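PDB 3NFT: translocator protein BipD from Burkholderia pseudomallei, which is required for invasion of epithelial cells and survival within host cells, and probably regulates secretion of the effectors BipB and BipC and their insertion into the target cell membrane. Local coordinates for residues Q162-A167 against G177-A182; D52-L57 against D156-L161; R90-L95 against S135-Y140. One frame throughout, in Å; residues are numbered along the deposited sequence. Where two conformers were deposited one is given.

Contact 1 (Q162-A167 against G177-A182); sequences QDYISA and GGKIKA
One face of the Tyr164 ring is taken by Lys179, whose CB stands 3.7 Å from the centroid of the Tyr164 ring and only 4° off the ring normal. That is a CH-pi contact of almost vertical geometry: the six ring carbons lie at nearly equal distances from the CB, so the methylene is centred on the ring and does not lean on one side of it. The next carbon of the lysine has moved off centre, with CG of Lys179 3.8 Å from CE2 of Tyr164. A bend at chi2 (-61°) then turns the rest of the lysine chain, so the ring is met by the root of the side chain and not by its ammonium end; the two side chains cross at about a right angle. At the root of the tyrosine side chain, CB of Tyr164 rests against CG1 of Ile180 at 3.8 Å. The same isoleucine extends its CD1 to within 4.3 Å of CG1 of Ile165, a looser touch that widens the apolar patch. No hydrogen bond joins the two segments, so their 207 Å² of buried surface comes from carbon packing. Tyr164 sits where the chain passes from helix 121-160 into the hairpin of strands 165-168 and 172-175. Helix 177-189 follows that hairpin directly and returns to pack its first turn on the entrance. Ile175 of strand 172-175 touches both isoleucines, Leu235 adds to the packing of Ile180, and Asp238 accepts a hydrogen bond from the backbone N of Lys179.

Contact 2 (D52-L57 against D156-L161); sequences DEFASL and DVMSKL
A Met-aromatic contact between Phe54 and Met158 joins the end of helix 41-56 to the predicted coiled-coil helix 121-160. SD of Met158 lies 5.2 Å from the centroid of the Phe54 ring and 40° off its normal, an oblique approach. The methyl makes the direct touch: CE of Met158 is 3.4 Å from CZ of Phe54 and as near to CE1. The bend at the methionine's last torsion (chi3 -58°) brings that methyl onto the ring, while CG of Phe54, lying anti to its own backbone N (chi1 -171°), places the ring within reach of Met158. Met158 was deposited in two conformers, so the distances to its side chain are those of one of them. Phe151 stacks on Phe54, Phe78 of helix 76-103 touches it, and Lys258 of helix 244-295 donates a hydrogen bond to the Phe54 carbonyl, so four helices meet around this residue. The N-terminal domain acts as an intramolecular chaperone over the coiled coil, and packing of helix 41-56, probably part of that domain, on helix 121-160 is consistent with the role. Leu57, in the loop that follows helix 41-56, sends both methyls across: CD2 of Leu57 lies 3.6 Å from CB of Met158. Its other methyl, CD1, comes within 3.3 Å of OG of Ser159, a hydroxyl hydrogen-bonded to the carbonyl of Ala155 and the backbone N of Ala73.

Contact 3 (R90-L95 against S135-Y140); sequences RAQRNL and SDIDAY
Gln92 crosses Ile137 obliquely, touching it at both ends of its side chain. CB of Gln92 is 3.5 Å from CD1 of Ile137, and farther out the amide oxygen OE1 of Gln92 stands 3.6 Å from CG1 of Ile137, with CG2 equally near. The extended glutamine therefore lays its CB and its amide oxygen against the aliphatic carbons of Ile137, and the Gln92 NE2 has a weak hydrogen bond to Asn276 of helix 244-295. At the following residue, the backbone N of Arg93 lies 4.0 Å from the same Ile137 CD1, which places that methyl close to the helix backbone. The Arg93 side chain also crosses to the other helix: chi1 of -172° sets CG beside the carbonyl carbon and the chain stays extended as far as NE, bringing the guanidinium to Asp138. NH1 of Arg93 and OD1 of Asp138 form a salt bridge at 3.2 Å. The guanidinium and carboxylate planes are nearly parallel (7°) but stepped, since OD1 lies well off the guanidinium plane. A water lies in the guanidinium plane at its edge, accepts from Arg93 NH1 at 2.6 Å and donates to Asp138 OD2 at 2.6 Å, so the bridge is direct through one carboxylate oxygen and water-mediated through the other. The two helical segments run antiparallel, 172° between their directions, with axes 9.8 Å apart. Phe279 touches both Gln92 and Ile137, so helix 244-295 packs against the groove between helices 76-103 and 121-160.

From the N terminus, contact 2 opens first, at the end of helix 41-56, and closes near the end of helix 121-160, enclosing 98 residues. Nested within that loop, contact 3 ties helix 76-103 to an earlier part of helix 121-160; the two centres are about 30 Å apart and on opposite sides of the chain's centre. Contact 1 follows in series, closing the short hairpin loop between 162-167 and helix 177-189. It adjoins contact 2: CG2 of Ile180 lies 3.8 Å from CB of Leu161. Helix 121-160 thus serves both long-range contacts, binding N-terminal helices at separate levels and leading into contact 1.

Contact 1 (Q162-A167 against G177-A182)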
# COMPACT_ATOMS: atom_id res chain seq x y z
N GLN A 162 28.20 -41.79 -14.05
CA GLN A 162 27.93 -43.22 -14.16
C GLN A 162 28.82 -43.89 -15.21
O GLN A 162 29.01 -45.10 -15.17
CB GLN A 162 26.44 -43.45 -14.43
CG GLN A 162 25.60 -42.96 -13.29
CD GLN A 162 24.12 -43.27 -13.48
OE1 GLN A 162 23.77 -44.29 -14.07
NE2 GLN A 162 23.27 -42.37 -13.01
N ASP A 163 29.36 -43.10 -16.13
CA ASP A 163 30.27 -43.65 -17.13
C ASP A 163 31.56 -44.14 -16.47
O ASP A 163 32.34 -44.88 -17.09
CB ASP A 163 30.67 -42.60 -18.16
CG ASP A 163 29.59 -42.29 -19.18
OD1 ASP A 163 29.80 -41.35 -19.96
OD2 ASP A 163 28.58 -42.99 -19.23
N TYR A 164 31.80 -43.67 -15.25
CA TYR A 164 33.04 -43.98 -14.54
C TYR A 164 32.88 -45.03 -13.45
O TYR A 164 33.78 -45.25 -12.63
CB TYR A 164 33.65 -42.68 -14.01
CG TYR A 164 34.10 -41.76 -15.10
CD1 TYR A 164 33.49 -40.54 -15.30
CD2 TYR A 164 35.15 -42.12 -15.94
CE1 TYR A 164 33.90 -39.68 -16.33
CE2 TYR A 164 35.57 -41.27 -16.97
CZ TYR A 164 34.94 -40.07 -17.16
OH TYR A 164 35.38 -39.21 -18.16
N ILE A 165 31.72 -45.70 -13.43
CA ILE A 165 31.49 -46.81 -12.55
C ILE A 165 31.17 -48.00 -13.42
O ILE A 165 30.28 -47.91 -14.30
CB ILE A 165 30.30 -46.52 -11.61
CG1 ILE A 165 30.61 -45.28 -10.75
CG2 ILE A 165 29.92 -47.75 -10.80
CD1 ILE A 165 29.43 -44.73 -10.01
N SER A 166 31.85 -49.10 -13.17
CA SER A 166 31.65 -50.30 -13.98
C SER A 166 31.88 -51.58 -13.18
O SER A 166 32.44 -51.55 -12.09
CB SER A 166 32.58 -50.25 -15.18
OG SER A 166 33.95 -50.28 -14.80
N ALA A 167 31.43 -52.70 -13.73
CA ALA A 167 31.68 -54.00 -13.16
C ALA A 167 33.14 -54.39 -13.34
O ALA A 167 33.71 -54.24 -14.43
CB ALA A 167 30.78 -55.07 -13.86
N GLY A 177 37.22 -42.50 -9.54
CA GLY A 177 36.75 -41.43 -8.70
C GLY A 177 37.38 -40.08 -8.92
O GLY A 177 36.77 -39.05 -8.64
N GLY A 178 38.63 -40.06 -9.39
CA GLY A 178 39.25 -38.78 -9.76
C GLY A 178 38.53 -38.06 -10.89
O GLY A 178 38.32 -36.85 -10.84
N LYS A 179 38.11 -38.83 -11.89
CA LYS A 179 37.37 -38.27 -13.00
C LYS A 179 36.05 -37.70 -12.48
O LYS A 179 35.60 -36.63 -12.91
CB LYS A 179 37.10 -39.33 -14.06
CG LYS A 179 38.36 -39.89 -14.72
CD LYS A 179 39.13 -38.82 -15.42
CE LYS A 179 40.36 -39.39 -16.08
NZ LYS A 179 40.06 -40.69 -16.72
N ILE A 180 35.45 -38.43 -11.53
CA ILE A 180 34.17 -38.00 -10.97
C ILE A 180 34.34 -36.73 -10.14
O ILE A 180 33.53 -35.81 -10.22
CB ILE A 180 33.49 -39.11 -10.15
CG1 ILE A 180 33.22 -40.32 -11.05
CG2 ILE A 180 32.18 -38.63 -9.53
CD1 ILE A 180 32.68 -41.54 -10.36
N LYS A 181 35.45 -36.63 -9.39
CA LYS A 181 35.71 -35.41 -8.63
C LYS A 181 35.78 -34.20 -9.53
O LYS A 181 35.26 -33.15 -9.19
CB LYS A 181 37.03 -35.55 -7.87
CG LYS A 181 37.01 -36.50 -6.73
CD LYS A 181 38.43 -36.73 -6.18
CE LYS A 181 38.55 -37.97 -5.35
NZ LYS A 181 39.94 -38.11 -4.78
N ALA A 182 36.42 -34.36 -10.69
CA ALA A 182 36.57 -33.27 -11.63
C ALA A 182 35.20 -32.82 -12.18
O ALA A 182 34.95 -31.61 -12.37
CB ALA A 182 37.55 -33.66 -12.79

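Contact 2 (D52-L57 against D156-L161)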
# COMPACT_ATOMS: atom_id res chain seq x y z
N ASP A 52 10.69 -35.47 -9.47
CA ASP A 52 10.59 -36.89 -9.70
C ASP A 52 11.70 -37.45 -10.58
O ASP A 52 12.20 -38.54 -10.33
CB ASP A 52 9.25 -37.27 -10.33
CG ASP A 52 8.06 -37.14 -9.38
OD1 ASP A 52 8.22 -36.98 -8.15
OD2 ASP A 52 6.95 -37.07 -9.90
N GLU A 53 12.13 -36.66 -11.58
CA GLU A 53 13.23 -37.09 -12.43
C GLU A 53 14.51 -37.22 -11.63
O GLU A 53 15.24 -38.19 -11.76
CB GLU A 53 13.45 -36.10 -13.57
CG GLU A 53 14.36 -36.63 -14.65
CD GLU A 53 13.81 -37.80 -15.44
OE1 GLU A 53 12.56 -37.98 -15.44
OE2 GLU A 53 14.59 -38.58 -16.04
N PHE A 54 14.77 -36.22 -10.80
CA PHE A 54 15.95 -36.23 -9.92
C PHE A 54 15.91 -37.42 -8.98
O PHE A 54 16.90 -38.13 -8.76
CB PHE A 54 15.99 -34.92 -9.16
CG PHE A 54 17.26 -34.68 -8.38
CD1 PHE A 54 18.29 -33.91 -8.94
CD2 PHE A 54 17.40 -35.15 -7.09
CE1 PHE A 54 19.44 -33.65 -8.22
CE2 PHE A 54 18.58 -34.90 -6.38
CZ PHE A 54 19.59 -34.13 -6.96
N ALA A 55 14.76 -37.64 -8.38
CA ALA A 55 14.59 -38.74 -7.44
C ALA A 55 14.85 -40.09 -8.09
O ALA A 55 15.36 -41.02 -7.44
CB ALA A 55 13.15 -38.71 -6.86
N SER A 56 14.47 -40.20 -9.37
CA SER A 56 14.60 -41.46 -10.11
C SER A 56 16.04 -41.82 -10.47
O SER A 56 16.33 -42.97 -10.80
CB SER A 56 13.73 -41.42 -11.36
OG SER A 56 14.35 -40.73 -12.42
N LEU A 57 16.94 -40.84 -10.46
CA LEU A 57 18.32 -41.12 -10.79
C LEU A 57 18.90 -42.16 -9.82
O LEU A 57 18.65 -42.09 -8.62
CB LEU A 57 19.12 -39.82 -10.82
CG LEU A 57 20.49 -39.89 -11.47
CD1 LEU A 57 20.79 -38.64 -12.21
CD2 LEU A 57 21.51 -40.17 -10.36
N ASP A 156 22.67 -33.70 -14.05
CA ASP A 156 23.53 -33.89 -15.20
C ASP A 156 24.82 -34.60 -14.73
O ASP A 156 25.22 -35.62 -15.27
CB ASP A 156 23.84 -32.52 -15.80
CG ASP A 156 24.50 -32.57 -17.16
OD1 ASP A 156 24.81 -33.64 -17.71
OD2 ASP A 156 24.73 -31.45 -17.70
N VAL A 157 25.48 -34.06 -13.68
CA VAL A 157 26.70 -34.68 -13.21
C VAL A 157 26.47 -36.09 -12.65
O VAL A 157 27.31 -36.98 -12.86
CB VAL A 157 27.49 -33.78 -12.26
CG1 VAL A 157 26.93 -33.82 -10.86
CG2 VAL A 157 28.98 -34.19 -12.27
N MET A 158 25.34 -36.32 -11.99
CA MET A 158 25.05 -37.64 -11.44
C MET A 158 24.72 -38.64 -12.53
O MET A 158 24.73 -39.85 -12.27
CB MET A 158 23.95 -37.58 -10.37
CG MET A 158 24.32 -36.73 -9.19
SD MET A 158 23.07 -36.82 -7.88
CE MET A 158 21.59 -36.26 -8.71
N SER A 159 24.40 -38.14 -13.72
CA SER A 159 24.19 -39.00 -14.89
C SER A 159 25.56 -39.28 -15.55
O SER A 159 25.91 -40.43 -15.79
CB SER A 159 23.25 -38.32 -15.86
OG SER A 159 21.98 -38.09 -15.28
N LYS A 160 26.31 -38.22 -15.85
CA LYS A 160 27.61 -38.34 -16.49
C LYS A 160 28.58 -39.21 -15.71
O LYS A 160 29.34 -39.99 -16.30
CB LYS A 160 28.23 -36.96 -16.69
CG LYS A 160 27.61 -36.14 -17.76
CD LYS A 160 28.29 -34.78 -17.89
CE LYS A 160 28.12 -34.19 -19.27
NZ LYS A 160 26.69 -33.99 -19.63
N LEU A 161 28.54 -39.12 -14.38
CA LEU A 161 29.52 -39.82 -13.56
C LEU A 161 29.38 -41.32 -13.63
O LEU A 161 30.31 -42.05 -13.36
CB LEU A 161 29.51 -39.34 -12.11
CG LEU A 161 28.31 -39.64 -11.21
CD1 LEU A 161 28.41 -41.07 -10.67
CD2 LEU A 161 28.23 -38.63 -10.03

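Contact 3 (R90-L95 against S135-Y140)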
# COMPACT_ATOMS: atom_id res chain seq x y z
N ARG A 90 5.74 -14.08 -16.31
CA ARG A 90 5.31 -13.12 -17.35
C ARG A 90 3.78 -12.94 -17.31
O ARG A 90 3.27 -11.81 -17.32
CB ARG A 90 5.76 -13.57 -18.74
CG ARG A 90 7.26 -13.47 -18.93
CD ARG A 90 7.64 -13.55 -20.43
NE ARG A 90 8.96 -14.15 -20.66
CZ ARG A 90 10.13 -13.65 -20.24
NH1 ARG A 90 10.20 -12.53 -19.53
NH2 ARG A 90 11.25 -14.31 -20.52
N ALA A 91 3.07 -14.05 -17.18
CA ALA A 91 1.61 -14.00 -17.14
C ALA A 91 1.12 -13.26 -15.90
O ALA A 91 0.17 -12.46 -15.95
CB ALA A 91 1.04 -15.40 -17.22
N GLN A 92 1.79 -13.50 -14.78
CA GLN A 92 1.43 -12.82 -13.54
C GLN A 92 1.66 -11.32 -13.65
O GLN A 92 0.81 -10.51 -13.24
CB GLN A 92 2.23 -13.37 -12.38
CG GLN A 92 1.87 -14.75 -11.93
CD GLN A 92 2.83 -15.26 -10.86
OE1 GLN A 92 4.04 -15.13 -10.99
NE2 GLN A 92 2.27 -15.89 -9.79
N ARG A 93 2.83 -10.94 -14.16
CA ARG A 93 3.14 -9.51 -14.33
C ARG A 93 2.14 -8.83 -15.26
O ARG A 93 1.69 -7.71 -15.00
CB ARG A 93 4.57 -9.34 -14.87
CG ARG A 93 5.01 -7.87 -14.87
CD ARG A 93 6.48 -7.67 -15.25
NE ARG A 93 6.87 -6.25 -15.15
CZ ARG A 93 7.54 -5.68 -14.14
NH1 ARG A 93 7.95 -6.38 -13.08
NH2 ARG A 93 7.83 -4.38 -14.19
N ASN A 94 1.81 -9.51 -16.35
CA ASN A 94 0.86 -8.96 -17.33
C ASN A 94 -0.50 -8.70 -16.67
O ASN A 94 -1.11 -7.65 -16.90
CB ASN A 94 0.67 -9.91 -18.51
CG ASN A 94 1.84 -9.92 -19.49
OD1 ASN A 94 1.90 -10.79 -20.36
ND2 ASN A 94 2.76 -8.96 -19.37
N LEU A 95 -0.96 -9.63 -15.84
CA LEU A 95 -2.25 -9.47 -15.17
C LEU A 95 -2.19 -8.29 -14.18
O LEU A 95 -3.10 -7.49 -14.09
CB LEU A 95 -2.67 -10.76 -14.48
CG LEU A 95 -3.98 -10.76 -13.68
CD1 LEU A 95 -5.14 -10.16 -14.47
CD2 LEU A 95 -4.35 -12.17 -13.20
N SER A 135 7.61 -7.09 -7.74
CA SER A 135 8.94 -7.42 -7.19
C SER A 135 9.02 -8.88 -6.73
O SER A 135 9.97 -9.59 -7.05
CB SER A 135 9.29 -6.48 -6.01
OG SER A 135 10.55 -6.82 -5.43
N ASP A 136 8.01 -9.33 -6.00
CA ASP A 136 8.00 -10.71 -5.49
C ASP A 136 7.94 -11.72 -6.63
O ASP A 136 8.61 -12.75 -6.59
CB ASP A 136 6.86 -10.94 -4.52
CG ASP A 136 7.10 -10.31 -3.16
OD1 ASP A 136 8.27 -10.04 -2.82
OD2 ASP A 136 6.12 -10.09 -2.44
N ILE A 137 7.12 -11.44 -7.65
CA ILE A 137 7.10 -12.31 -8.82
C ILE A 137 8.45 -12.48 -9.45
O ILE A 137 8.88 -13.59 -9.77
CB ILE A 137 6.15 -11.75 -9.93
CG1 ILE A 137 4.71 -11.90 -9.51
CG2 ILE A 137 6.44 -12.43 -11.30
CD1 ILE A 137 3.79 -10.96 -10.32
N ASP A 138 9.10 -11.34 -9.68
CA ASP A 138 10.41 -11.33 -10.30
C ASP A 138 11.44 -12.04 -9.45
O ASP A 138 12.25 -12.84 -9.97
CB ASP A 138 10.87 -9.88 -10.51
CG ASP A 138 10.22 -9.20 -11.69
OD1 ASP A 138 10.46 -7.97 -11.85
OD2 ASP A 138 9.47 -9.84 -12.47
N ALA A 139 11.47 -11.73 -8.15
CA ALA A 139 12.42 -12.35 -7.24
C ALA A 139 12.27 -13.86 -7.27
O ALA A 139 13.24 -14.61 -7.39
CB ALA A 139 12.19 -11.86 -5.80
N TYR A 140 11.04 -14.33 -7.12
CA TYR A 140 10.85 -15.76 -7.03
C TYR A 140 11.15 -16.46 -8.33
O TYR A 140 11.69 -17.57 -8.32
CB TYR A 140 9.44 -16.12 -6.53
CG TYR A 140 9.51 -16.66 -5.12
CD1 TYR A 140 9.10 -15.92 -4.04
CD2 TYR A 140 10.05 -17.91 -4.90
CE1 TYR A 140 9.19 -16.44 -2.76
CE2 TYR A 140 10.16 -18.42 -3.64
CZ TYR A 140 9.73 -17.69 -2.57
OH TYR A 140 9.89 -18.26 -1.34
O HOH W 1 7.18 -8.72 -12.31